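Local coordinates for protein glycosyl hydrolase, family 38 (Enterococcus faecalis, PDB 5KBP) that probably hydrolyses alpha-mannosidic linkages in carbohydrates, as a bacterial alpha-mannosidase of glycoside hydrolase family 38, at residues N667-R673 with T749-G755; D617-E623 with R633-R637; A866-V872 with R893-E898; M133-M139 with S691-V695. The contacts are given in a common frame with arbitrary orientation. Numbering follows the deposited sequence.

Large glycosidases join their domains by contacts of very different sequence separation. Contacts 1 and 2 are neighbours in the beta-rich C-terminal region, with centres 15 Å apart. They touch where Leu620 meets Asp671 and Arg637 meets His672, and along the chain contact 2 closes before contact 1 opens. Contact 3 pairs strands 864-870 and 892-897 of the terminal five-stranded sheet, 45 Å from contact 1 between centres. Contact 4 joins the N-terminal domain to the loop between strands 686-690 and 695-699, 552 residues on, and encloses contact 2 along the chain. Contacts 3 and 4 (centres 19 Å apart, nearest atoms about 5 Å) do not touch, but Met139 and Tyr693 pack on Ile892 of strand 892-897.

Contact 1: residues N667-R673 with T749-G755; sequences NQIKDHR and TLIRCVG
Strand 659-667 belongs to a nine-stranded antiparallel sheet and strand 672-679 to a ten-stranded one, so loop 668-671 carries the chain from one sheet to the other. Asp671 is left-handed (phi/psi 58/52), and strand 672-679 then runs antiparallel to strand 745-753. Arg673 and Arg752 form a non-hydrogen-bonded pair, CA atoms 4.1 Å apart. In the backbone, Cys753 N donates to His672 O (2.7 Å), while the return bond from His672 N to Cys753 O is weak at 3.2 Å. Leu750 and Ile751 both face Leu674, a classic beta bulge. Among side chains, His672 (chi1 p) brings NE2 to 3.4 Å from Cys753 SG, the sulfur lying oblique to the ring, and Arg673 CG packs on Thr749 CG2 at 3.7 Å. Chemically, one good backbone bond and a weak one are thus joined by sulfur and aliphatic packing, while the polar ends of His672 and Arg752 are spent on Asp564 of strand 555-566 and on Asp567 just after it.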
# COMPACT_ATOMS: atom_id res chain seq x y z
N ASN A 667 21.30 -5.19 -8.76
CA ASN A 667 20.83 -5.59 -10.09
C ASN A 667 20.47 -4.35 -10.90
O ASN A 667 19.41 -3.74 -10.70
CB ASN A 667 19.64 -6.53 -9.97
CG ASN A 667 19.18 -7.06 -11.31
OD1 ASN A 667 18.00 -7.02 -11.64
ND2 ASN A 667 20.13 -7.55 -12.11
N GLN A 668 21.36 -3.95 -11.81
CA GLN A 668 21.09 -2.92 -12.79
C GLN A 668 21.02 -3.50 -14.20
O GLN A 668 21.26 -2.80 -15.19
CB GLN A 668 22.13 -1.81 -12.71
CG GLN A 668 22.16 -1.08 -11.38
CD GLN A 668 20.84 -0.41 -11.05
OE1 GLN A 668 20.14 0.08 -11.94
NE2 GLN A 668 20.48 -0.40 -9.77
N ILE A 669 20.69 -4.79 -14.29
CA ILE A 669 20.65 -5.52 -15.55
C ILE A 669 19.21 -5.94 -15.81
O ILE A 669 18.48 -6.30 -14.88
CB ILE A 669 21.59 -6.75 -15.51
CG1 ILE A 669 23.02 -6.30 -15.23
CG2 ILE A 669 21.52 -7.53 -16.81
CD1 ILE A 669 23.58 -5.33 -16.25
N LYS A 670 18.80 -5.91 -17.08
CA LYS A 670 17.45 -6.26 -17.48
C LYS A 670 17.46 -7.48 -18.39
O LYS A 670 18.48 -7.81 -19.00
CB LYS A 670 16.77 -5.08 -18.19
CG LYS A 670 16.65 -3.83 -17.35
CD LYS A 670 16.09 -2.67 -18.15
CE LYS A 670 16.03 -1.39 -17.32
NZ LYS A 670 15.54 -0.23 -18.11
N ASP A 671 16.31 -8.14 -18.46
CA ASP A 671 16.07 -9.25 -19.39
C ASP A 671 17.08 -10.38 -19.20
O ASP A 671 17.72 -10.84 -20.15
CB ASP A 671 16.09 -8.74 -20.84
CG ASP A 671 15.04 -7.68 -21.10
OD1 ASP A 671 13.89 -7.84 -20.64
OD2 ASP A 671 15.37 -6.67 -21.76
N HIS A 672 17.21 -10.85 -17.96
CA HIS A 672 18.17 -11.89 -17.66
C HIS A 672 17.71 -12.69 -16.45
O HIS A 672 16.77 -12.31 -15.75
CB HIS A 672 19.57 -11.31 -17.41
CG HIS A 672 19.70 -10.60 -16.10
ND1 HIS A 672 20.68 -10.90 -15.19
CD2 HIS A 672 18.96 -9.61 -15.56
CE1 HIS A 672 20.55 -10.12 -14.13
NE2 HIS A 672 19.51 -9.32 -14.33
N ARG A 673 18.39 -13.81 -16.21
CA ARG A 673 18.13 -14.67 -15.07
C ARG A 673 19.46 -15.12 -14.48
O ARG A 673 20.33 -15.61 -15.21
CB ARG A 673 17.30 -15.90 -15.48
CG ARG A 673 17.03 -16.87 -14.33
CD ARG A 673 16.60 -18.23 -14.85
NE ARG A 673 17.63 -18.83 -15.68
CZ ARG A 673 17.51 -20.01 -16.29
NH1 ARG A 673 18.51 -20.48 -17.02
NH2 ARG A 673 16.40 -20.72 -16.15
N THR A 749 17.46 -20.76 -8.90
CA THR A 749 17.30 -19.46 -9.53
C THR A 749 17.25 -18.37 -8.46
O THR A 749 16.41 -18.43 -7.55
CB THR A 749 16.04 -19.42 -10.38
OG1 THR A 749 16.12 -20.42 -11.40
CG2 THR A 749 15.88 -18.05 -11.03
N LEU A 750 18.14 -17.39 -8.57
CA LEU A 750 18.18 -16.30 -7.61
C LEU A 750 17.24 -15.16 -7.99
O LEU A 750 16.47 -14.67 -7.16
CB LEU A 750 19.61 -15.77 -7.47
CG LEU A 750 20.67 -16.78 -7.02
CD1 LEU A 750 22.03 -16.12 -6.93
CD2 LEU A 750 20.27 -17.41 -5.69
N ILE A 751 17.27 -14.74 -9.25
CA ILE A 751 16.49 -13.60 -9.70
C ILE A 751 16.27 -13.73 -11.21
O ILE A 751 17.16 -14.17 -11.94
CB ILE A 751 17.18 -12.26 -9.33
CG1 ILE A 751 16.28 -11.06 -9.61
CG2 ILE A 751 18.52 -12.12 -10.05
CD1 ILE A 751 16.86 -9.75 -9.13
N ARG A 752 15.07 -13.39 -11.65
CA ARG A 752 14.72 -13.44 -13.07
C ARG A 752 14.01 -12.15 -13.44
O ARG A 752 13.02 -11.78 -12.79
CB ARG A 752 13.84 -14.65 -13.39
CG ARG A 752 13.63 -14.90 -14.87
CD ARG A 752 12.90 -16.20 -15.13
NE ARG A 752 11.49 -16.13 -14.75
CZ ARG A 752 10.52 -15.73 -15.56
NH1 ARG A 752 9.26 -15.70 -15.13
NH2 ARG A 752 10.80 -15.38 -16.81
N CYS A 753 14.50 -11.47 -14.47
CA CYS A 753 14.07 -10.12 -14.81
C CYS A 753 13.47 -10.11 -16.22
O CYS A 753 14.14 -10.50 -17.18
CB CYS A 753 15.24 -9.15 -14.72
SG CYS A 753 16.26 -9.37 -13.23
N VAL A 754 12.22 -9.66 -16.32
CA VAL A 754 11.52 -9.55 -17.60
C VAL A 754 10.84 -8.18 -17.65
O VAL A 754 10.81 -7.44 -16.67
CB VAL A 754 10.50 -10.68 -17.80
CG1 VAL A 754 11.21 -12.00 -18.05
CG2 VAL A 754 9.58 -10.78 -16.60
N GLY A 755 10.28 -7.86 -18.81
CA GLY A 755 9.72 -6.54 -19.02
C GLY A 755 8.24 -6.48 -19.33
O GLY A 755 7.67 -5.39 -19.43

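Contact 2: residues D617-E623 with R633-R637; sequences DERLEEE and RLAQR
A helix start can be tied to a returning loop by acidic side chains that accept from backbone amides, and 617-623 with 633-637 is a compact example. The first segment turns into helix 619-625; the second has no regular secondary structure, is extended except at Leu634, and runs back alongside, bringing Asp617 opposite Arg637 (CA-CA 5.8 Å), Arg619 opposite Ala635 (5.2 Å) and Glu623 opposite Arg633 (6.6 Å). Asp617 (chi1 p) works through both backbone and carboxylate: its N donates to Gln636 O (2.9 Å), OD2 accepts from Gln636 N (3.0 Å), and OD1 accepts from Arg619 N (3.2 Å) in a capping bond. OD2 also forms a salt bridge with Arg619 NH1 (2.9 Å), whose guanidinium lays one face over Ala635 CA and Gln636 N. One turn on, Glu623 (chi1 m, chi2 t) accepts from two successive amides, Leu634 N to OE1 (2.7 Å) and Ala635 N to OE2 (3.2 Å); OE1 is shared with Arg628 in a salt bridge. Between these acids, Leu620 CB packs on Ala635 CB at 3.9 Å. Arg633 is paired with Glu756, Arg637 with Asp564; Gln636 OE1 accepts from Glu579 N and its NE2 is bonded to Thr578 OG1. The arrangement is an Asp617 side-chain cap at the start of a short helix in the connection between the antiparallel neighbours 601-613 and 641-653.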
# COMPACT_ATOMS: atom_id res chain seq x y z
N ASP A 617 18.42 -6.64 -26.95
CA ASP A 617 18.55 -5.59 -27.95
C ASP A 617 17.19 -4.96 -28.23
O ASP A 617 16.15 -5.39 -27.71
CB ASP A 617 19.21 -6.13 -29.22
CG ASP A 617 18.55 -7.40 -29.73
OD1 ASP A 617 17.31 -7.49 -29.70
OD2 ASP A 617 19.29 -8.31 -30.17
N GLU A 618 17.19 -3.93 -29.08
CA GLU A 618 15.98 -3.18 -29.38
C GLU A 618 14.89 -4.02 -30.03
O GLU A 618 13.74 -3.56 -30.10
CB GLU A 618 16.32 -1.99 -30.29
CG GLU A 618 16.88 -2.39 -31.66
CD GLU A 618 18.35 -2.76 -31.61
OE1 GLU A 618 19.00 -2.49 -30.58
OE2 GLU A 618 18.85 -3.33 -32.60
N ARG A 619 15.21 -5.23 -30.49
CA ARG A 619 14.21 -6.06 -31.14
C ARG A 619 13.20 -6.65 -30.16
O ARG A 619 12.13 -7.08 -30.59
CB ARG A 619 14.90 -7.19 -31.92
CG ARG A 619 15.77 -6.69 -33.06
CD ARG A 619 17.16 -7.32 -33.03
NE ARG A 619 17.15 -8.72 -33.42
CZ ARG A 619 18.22 -9.52 -33.37
NH1 ARG A 619 19.38 -9.04 -32.95
NH2 ARG A 619 18.12 -10.79 -33.75
N LEU A 620 13.51 -6.68 -28.86
CA LEU A 620 12.59 -7.29 -27.91
C LEU A 620 11.33 -6.46 -27.73
O LEU A 620 10.23 -7.01 -27.64
CB LEU A 620 13.29 -7.51 -26.57
CG LEU A 620 12.38 -8.10 -25.48
CD1 LEU A 620 11.82 -9.46 -25.92
CD2 LEU A 620 13.12 -8.22 -24.16
N GLU A 621 11.47 -5.13 -27.67
CA GLU A 621 10.31 -4.28 -27.43
C GLU A 621 9.27 -4.43 -28.54
O GLU A 621 8.07 -4.50 -28.26
CB GLU A 621 10.75 -2.82 -27.30
CG GLU A 621 9.58 -1.85 -27.17
CD GLU A 621 10.03 -0.41 -26.99
OE1 GLU A 621 10.88 -0.15 -26.11
OE2 GLU A 621 9.55 0.46 -27.75
N GLU A 622 9.72 -4.49 -29.79
CA GLU A 622 8.79 -4.69 -30.89
C GLU A 622 8.12 -6.06 -30.82
O GLU A 622 6.93 -6.19 -31.12
CB GLU A 622 9.51 -4.52 -32.23
CG GLU A 622 9.82 -3.08 -32.58
CD GLU A 622 8.57 -2.26 -32.82
OE1 GLU A 622 7.79 -2.61 -33.73
OE2 GLU A 622 8.37 -1.27 -32.10
N GLU A 623 8.87 -7.09 -30.41
CA GLU A 623 8.29 -8.42 -30.30
C GLU A 623 7.32 -8.51 -29.13
O GLU A 623 6.42 -9.36 -29.14
CB GLU A 623 9.40 -9.47 -30.17
CG GLU A 623 10.33 -9.51 -31.37
CD GLU A 623 11.35 -10.63 -31.28
OE1 GLU A 623 11.46 -11.41 -32.26
OE2 GLU A 623 12.04 -10.73 -30.25
N ARG A 633 10.73 -15.57 -31.02
CA ARG A 633 11.38 -14.28 -30.81
C ARG A 633 12.84 -14.34 -31.22
O ARG A 633 13.57 -15.25 -30.82
CB ARG A 633 11.24 -13.84 -29.35
CG ARG A 633 9.81 -13.43 -29.01
CD ARG A 633 9.68 -12.88 -27.60
NE ARG A 633 8.33 -12.36 -27.39
CZ ARG A 633 7.87 -11.90 -26.22
NH1 ARG A 633 8.65 -11.92 -25.15
NH2 ARG A 633 6.63 -11.45 -26.13
N LEU A 634 13.26 -13.36 -32.03
CA LEU A 634 14.61 -13.30 -32.57
C LEU A 634 15.55 -12.42 -31.76
O LEU A 634 16.74 -12.35 -32.09
CB LEU A 634 14.57 -12.80 -34.02
CG LEU A 634 13.59 -13.49 -34.96
CD1 LEU A 634 13.50 -12.73 -36.28
CD2 LEU A 634 14.00 -14.94 -35.19
N ALA A 635 15.05 -11.75 -30.72
CA ALA A 635 15.88 -10.84 -29.95
C ALA A 635 17.02 -11.60 -29.27
O ALA A 635 16.86 -12.74 -28.83
CB ALA A 635 15.04 -10.11 -28.91
N GLN A 636 18.17 -10.95 -29.18
CA GLN A 636 19.33 -11.48 -28.50
C GLN A 636 19.79 -10.51 -27.42
O GLN A 636 19.29 -9.38 -27.32
CB GLN A 636 20.48 -11.75 -29.49
CG GLN A 636 20.07 -12.63 -30.67
CD GLN A 636 19.58 -13.99 -30.24
OE1 GLN A 636 20.04 -14.55 -29.24
NE2 GLN A 636 18.64 -14.55 -31.00
N ARG A 637 20.74 -10.95 -26.61
CA ARG A 637 21.29 -10.09 -25.58
C ARG A 637 22.06 -8.94 -26.21
O ARG A 637 22.68 -9.09 -27.27
CB ARG A 637 22.20 -10.88 -24.65
CG ARG A 637 21.59 -12.17 -24.13
CD ARG A 637 22.35 -12.69 -22.92
NE ARG A 637 22.15 -11.84 -21.75
CZ ARG A 637 22.64 -12.09 -20.54
NH1 ARG A 637 23.36 -13.19 -20.34
NH2 ARG A 637 22.40 -11.26 -19.54

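Contact 3: residues A866-V872 with R893-E898; sequences ATCLTNV and RTWRFE
Antiparallel strands need not keep an even ladder: 893-898 meets 866-872 through an uneven set of backbone bonds, completed by side chains and water. The axes of short segments 868-870 and 893-897 approach to 4.7 Å, their N-to-C directions 133° apart, with Leu869 nearest Trp895 (CA-CA 4.8 Å) and Thr870 nearest Thr894 (5.3 Å). Arg893 NE, 3.6 Å from Leu869 CD1, makes a salt bridge with Glu891, and NH1 bonds Ala885 O. Thr894 O accepts from Thr870 N (2.8 Å); one water links Thr894 N (2.9 Å) to Thr870 O (2.7 Å), another Thr894 OG1 (2.8 Å) to that carbonyl (3.2 Å). Trp895 (chi1 m) offers its five-membered ring to Leu869 CD2, a CH-pi contact. Arg896 N reaches Cys868 O weakly (3.2 Å), but Arg896 O takes Thr867 N at 2.9 Å. Phe897 receives Ala866 CB over its face, and Glu898 N donates to Thr867 OG1 (3.1 Å). In the five-stranded antiparallel sheet of the family's C-terminal beta-sandwich domain, strand 892-897 lies between 864-870 and 843-849.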
# COMPACT_ATOMS: atom_id res chain seq x y z
N ALA A 866 -1.79 -35.42 24.69
CA ALA A 866 -2.80 -34.65 24.00
C ALA A 866 -4.19 -35.19 24.30
O ALA A 866 -4.37 -36.36 24.67
CB ALA A 866 -2.55 -34.66 22.49
N THR A 867 -5.19 -34.32 24.16
CA THR A 867 -6.57 -34.72 24.41
C THR A 867 -7.13 -35.55 23.26
O THR A 867 -7.71 -36.61 23.48
CB THR A 867 -7.44 -33.48 24.64
OG1 THR A 867 -6.79 -32.60 25.56
CG2 THR A 867 -8.80 -33.89 25.21
N CYS A 868 -6.95 -35.08 22.03
CA CYS A 868 -7.47 -35.77 20.86
C CYS A 868 -6.75 -35.26 19.63
O CYS A 868 -6.22 -34.15 19.61
CB CYS A 868 -8.98 -35.58 20.72
SG CYS A 868 -9.48 -33.87 20.39
N LEU A 869 -6.74 -36.10 18.59
CA LEU A 869 -6.23 -35.70 17.28
C LEU A 869 -7.37 -35.08 16.47
O LEU A 869 -8.50 -35.57 16.49
CB LEU A 869 -5.64 -36.89 16.54
CG LEU A 869 -4.45 -37.56 17.24
CD1 LEU A 869 -3.92 -38.71 16.40
CD2 LEU A 869 -3.36 -36.54 17.52
N THR A 870 -7.06 -33.99 15.77
CA THR A 870 -8.06 -33.22 15.06
C THR A 870 -7.68 -33.09 13.59
O THR A 870 -6.60 -33.49 13.16
CB THR A 870 -8.22 -31.82 15.67
OG1 THR A 870 -7.03 -31.06 15.44
CG2 THR A 870 -8.48 -31.91 17.16
N ASN A 871 -8.61 -32.53 12.82
CA ASN A 871 -8.34 -32.16 11.44
C ASN A 871 -7.64 -30.80 11.43
O ASN A 871 -7.25 -30.28 12.48
CB ASN A 871 -9.64 -32.16 10.64
CG ASN A 871 -10.73 -31.31 11.27
OD1 ASN A 871 -10.46 -30.33 11.96
ND2 ASN A 871 -11.98 -31.69 11.04
N VAL A 872 -7.46 -30.21 10.25
CA VAL A 872 -6.84 -28.88 10.19
C VAL A 872 -7.82 -27.78 10.54
O VAL A 872 -7.40 -26.63 10.73
CB VAL A 872 -6.23 -28.61 8.80
CG1 VAL A 872 -5.16 -29.65 8.49
CG2 VAL A 872 -7.31 -28.58 7.73
N ARG A 893 -0.84 -34.61 10.90
CA ARG A 893 -1.48 -34.81 12.20
C ARG A 893 -1.56 -33.49 12.96
O ARG A 893 -0.61 -32.71 12.97
CB ARG A 893 -0.71 -35.84 13.02
CG ARG A 893 -1.37 -36.18 14.35
CD ARG A 893 -0.79 -37.45 14.95
NE ARG A 893 -1.12 -38.63 14.16
CZ ARG A 893 -0.77 -39.87 14.48
NH1 ARG A 893 -0.07 -40.09 15.58
NH2 ARG A 893 -1.11 -40.89 13.70
N THR A 894 -2.72 -33.26 13.58
CA THR A 894 -2.96 -32.06 14.37
C THR A 894 -3.42 -32.46 15.76
O THR A 894 -4.35 -33.26 15.90
CB THR A 894 -4.01 -31.16 13.71
OG1 THR A 894 -3.61 -30.86 12.37
CG2 THR A 894 -4.16 -29.86 14.48
N TRP A 895 -2.77 -31.91 16.79
CA TRP A 895 -3.09 -32.20 18.17
C TRP A 895 -3.94 -31.09 18.78
O TRP A 895 -4.00 -29.97 18.27
CB TRP A 895 -1.81 -32.38 19.00
CG TRP A 895 -1.02 -33.61 18.68
CD1 TRP A 895 -1.04 -34.79 19.36
CD2 TRP A 895 -0.08 -33.77 17.62
NE1 TRP A 895 -0.17 -35.68 18.78
CE2 TRP A 895 0.43 -35.08 17.71
CE3 TRP A 895 0.38 -32.94 16.59
CZ2 TRP A 895 1.38 -35.57 16.81
CZ3 TRP A 895 1.32 -33.43 15.71
CH2 TRP A 895 1.81 -34.74 15.82
N ARG A 896 -4.59 -31.42 19.89
CA ARG A 896 -5.35 -30.45 20.68
C ARG A 896 -5.10 -30.72 22.15
O ARG A 896 -5.31 -31.84 22.62
CB ARG A 896 -6.85 -30.53 20.38
CG ARG A 896 -7.70 -29.76 21.38
CD ARG A 896 -9.15 -30.20 21.38
NE ARG A 896 -9.90 -29.67 20.25
CZ ARG A 896 -11.22 -29.77 20.11
NH1 ARG A 896 -11.94 -30.40 21.03
NH2 ARG A 896 -11.82 -29.26 19.05
N PHE A 897 -4.64 -29.70 22.87
CA PHE A 897 -4.41 -29.77 24.31
C PHE A 897 -5.44 -28.89 25.00
O PHE A 897 -5.43 -27.66 24.83
CB PHE A 897 -2.99 -29.34 24.66
CG PHE A 897 -1.92 -30.27 24.16
CD1 PHE A 897 -1.39 -30.12 22.89
CD2 PHE A 897 -1.44 -31.29 24.97
CE1 PHE A 897 -0.41 -30.98 22.43
CE2 PHE A 897 -0.46 -32.15 24.51
CZ PHE A 897 0.06 -32.00 23.24
N GLU A 898 -6.33 -29.50 25.78
CA GLU A 898 -7.36 -28.75 26.48
C GLU A 898 -6.80 -28.07 27.73
O GLU A 898 -7.10 -26.91 28.01
CB GLU A 898 -8.53 -29.65 26.85
CG GLU A 898 -9.23 -30.27 25.65
CD GLU A 898 -10.74 -30.26 25.79
OE1 GLU A 898 -11.24 -30.05 26.91
OE2 GLU A 898 -11.43 -30.45 24.76
O HOH W 1 -4.74 -32.74 10.69
O HOH W 2 -4.67 -35.31 13.17

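Contact 4: residues M133-M139 with S691-V695; sequences MGQTPQM and SIYEV
A single hydrogen bond bridges two segments 552 residues apart in sequence, in a contact that is otherwise sulfur-rich packing. It is an interdomain junction with a Met-aromatic contact, bringing the start of helix 136-141 against the loop between strands 686-690 and 695-699. A type I turn from Met133 to Thr136 leads into the helix, with Gln135 at the N-cap; opposite, Tyr693 is left-handed (phi/psi 54/39) and Ser691 N bonds Glu694 O (2.8 Å), closing the loop. Met133 (chi1 p) and Met139 (chi1 m) converge on one methyl, their SD atoms lying 3.5 and 3.8 Å from Ile692 CG2. Met139 SD also sits at the edge of the Tyr693 ring, 5.2 Å from its centroid. Tyr693 OH bonds Glu101, and helix 100-117 packs against Met133, Met139 and Tyr693; Phe890 O is a second acceptor for the Gln135 amide. Gly134 leaves room for the Glu694 carboxylate, its CA 3.7 Å from OE2. The bridging bond itself runs from Gln135 NE2 to Tyr693 O, 2.9 Å long.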
# COMPACT_ATOMS: atom_id res chain seq x y z
N MET A 133 -0.81 -29.30 -5.70
CA MET A 133 0.04 -29.99 -4.74
C MET A 133 -0.38 -31.45 -4.60
O MET A 133 -1.55 -31.81 -4.75
CB MET A 133 -0.02 -29.30 -3.38
CG MET A 133 -1.44 -29.19 -2.83
SD MET A 133 -1.57 -28.32 -1.27
CE MET A 133 -1.13 -26.67 -1.75
N GLY A 134 0.60 -32.31 -4.30
CA GLY A 134 0.32 -33.73 -4.18
C GLY A 134 -0.55 -34.07 -2.99
O GLY A 134 -1.30 -35.05 -3.03
N GLN A 135 -0.47 -33.29 -1.91
CA GLN A 135 -1.24 -33.55 -0.70
C GLN A 135 -2.65 -32.99 -0.75
O GLN A 135 -3.30 -32.91 0.31
CB GLN A 135 -0.50 -32.98 0.52
CG GLN A 135 0.70 -33.80 0.98
CD GLN A 135 0.31 -35.01 1.81
OE1 GLN A 135 -0.81 -35.52 1.71
NE2 GLN A 135 1.23 -35.47 2.66
N THR A 136 -3.15 -32.61 -1.92
CA THR A 136 -4.50 -32.07 -2.01
C THR A 136 -5.57 -33.01 -1.46
O THR A 136 -6.43 -32.54 -0.69
CB THR A 136 -4.82 -31.68 -3.46
OG1 THR A 136 -3.80 -30.81 -3.97
CG2 THR A 136 -6.16 -30.97 -3.54
N PRO A 137 -5.59 -34.31 -1.79
CA PRO A 137 -6.66 -35.16 -1.24
C PRO A 137 -6.69 -35.20 0.28
O PRO A 137 -7.78 -35.11 0.87
CB PRO A 137 -6.34 -36.54 -1.83
CG PRO A 137 -5.57 -36.25 -3.06
CD PRO A 137 -4.74 -35.06 -2.73
N GLN A 138 -5.54 -35.33 0.93
CA GLN A 138 -5.53 -35.36 2.39
C GLN A 138 -5.94 -34.01 2.98
O GLN A 138 -6.66 -33.96 3.98
CB GLN A 138 -4.15 -35.77 2.91
CG GLN A 138 -4.10 -35.93 4.42
CD GLN A 138 -2.71 -36.24 4.94
OE1 GLN A 138 -2.54 -36.69 6.07
NE2 GLN A 138 -1.70 -35.98 4.12
N MET A 139 -5.50 -32.92 2.36
CA MET A 139 -5.85 -31.59 2.87
C MET A 139 -7.33 -31.29 2.66
O MET A 139 -7.96 -30.64 3.49
CB MET A 139 -4.97 -30.53 2.22
CG MET A 139 -3.49 -30.66 2.55
SD MET A 139 -2.50 -29.29 1.94
CE MET A 139 -3.23 -27.91 2.82
N SER A 691 7.71 -29.67 -0.63
CA SER A 691 6.45 -29.16 -1.17
C SER A 691 5.51 -28.77 -0.03
O SER A 691 5.94 -28.19 0.96
CB SER A 691 5.79 -30.20 -2.08
OG SER A 691 4.69 -29.65 -2.77
N ILE A 692 4.23 -29.10 -0.17
CA ILE A 692 3.22 -28.75 0.82
C ILE A 692 2.94 -29.98 1.67
O ILE A 692 2.28 -30.92 1.22
CB ILE A 692 1.94 -28.23 0.16
CG1 ILE A 692 2.27 -27.04 -0.75
CG2 ILE A 692 0.91 -27.84 1.21
CD1 ILE A 692 3.02 -25.93 -0.05
N TYR A 693 3.45 -29.97 2.90
CA TYR A 693 3.31 -31.10 3.83
C TYR A 693 3.81 -32.40 3.20
O TYR A 693 3.23 -33.47 3.40
CB TYR A 693 1.87 -31.25 4.30
CG TYR A 693 1.34 -30.11 5.14
CD1 TYR A 693 1.86 -29.84 6.40
CD2 TYR A 693 0.31 -29.31 4.68
CE1 TYR A 693 1.38 -28.80 7.16
CE2 TYR A 693 -0.19 -28.26 5.44
CZ TYR A 693 0.35 -28.01 6.68
OH TYR A 693 -0.13 -26.97 7.44
N GLU A 694 4.90 -32.30 2.44
CA GLU A 694 5.32 -33.43 1.62
C GLU A 694 6.73 -33.20 1.11
O GLU A 694 7.07 -32.10 0.68
CB GLU A 694 4.35 -33.63 0.44
CG GLU A 694 4.86 -34.52 -0.67
CD GLU A 694 3.90 -34.56 -1.85
OE1 GLU A 694 3.63 -35.66 -2.36
OE2 GLU A 694 3.42 -33.48 -2.25
N VAL A 695 7.54 -34.25 1.16
CA VAL A 695 8.81 -34.31 0.44
C VAL A 695 8.53 -35.13 -0.82
O VAL A 695 8.53 -36.36 -0.79
CB VAL A 695 9.93 -34.92 1.29
CG1 VAL A 695 11.20 -35.06 0.46
CG2 VAL A 695 10.18 -34.07 2.52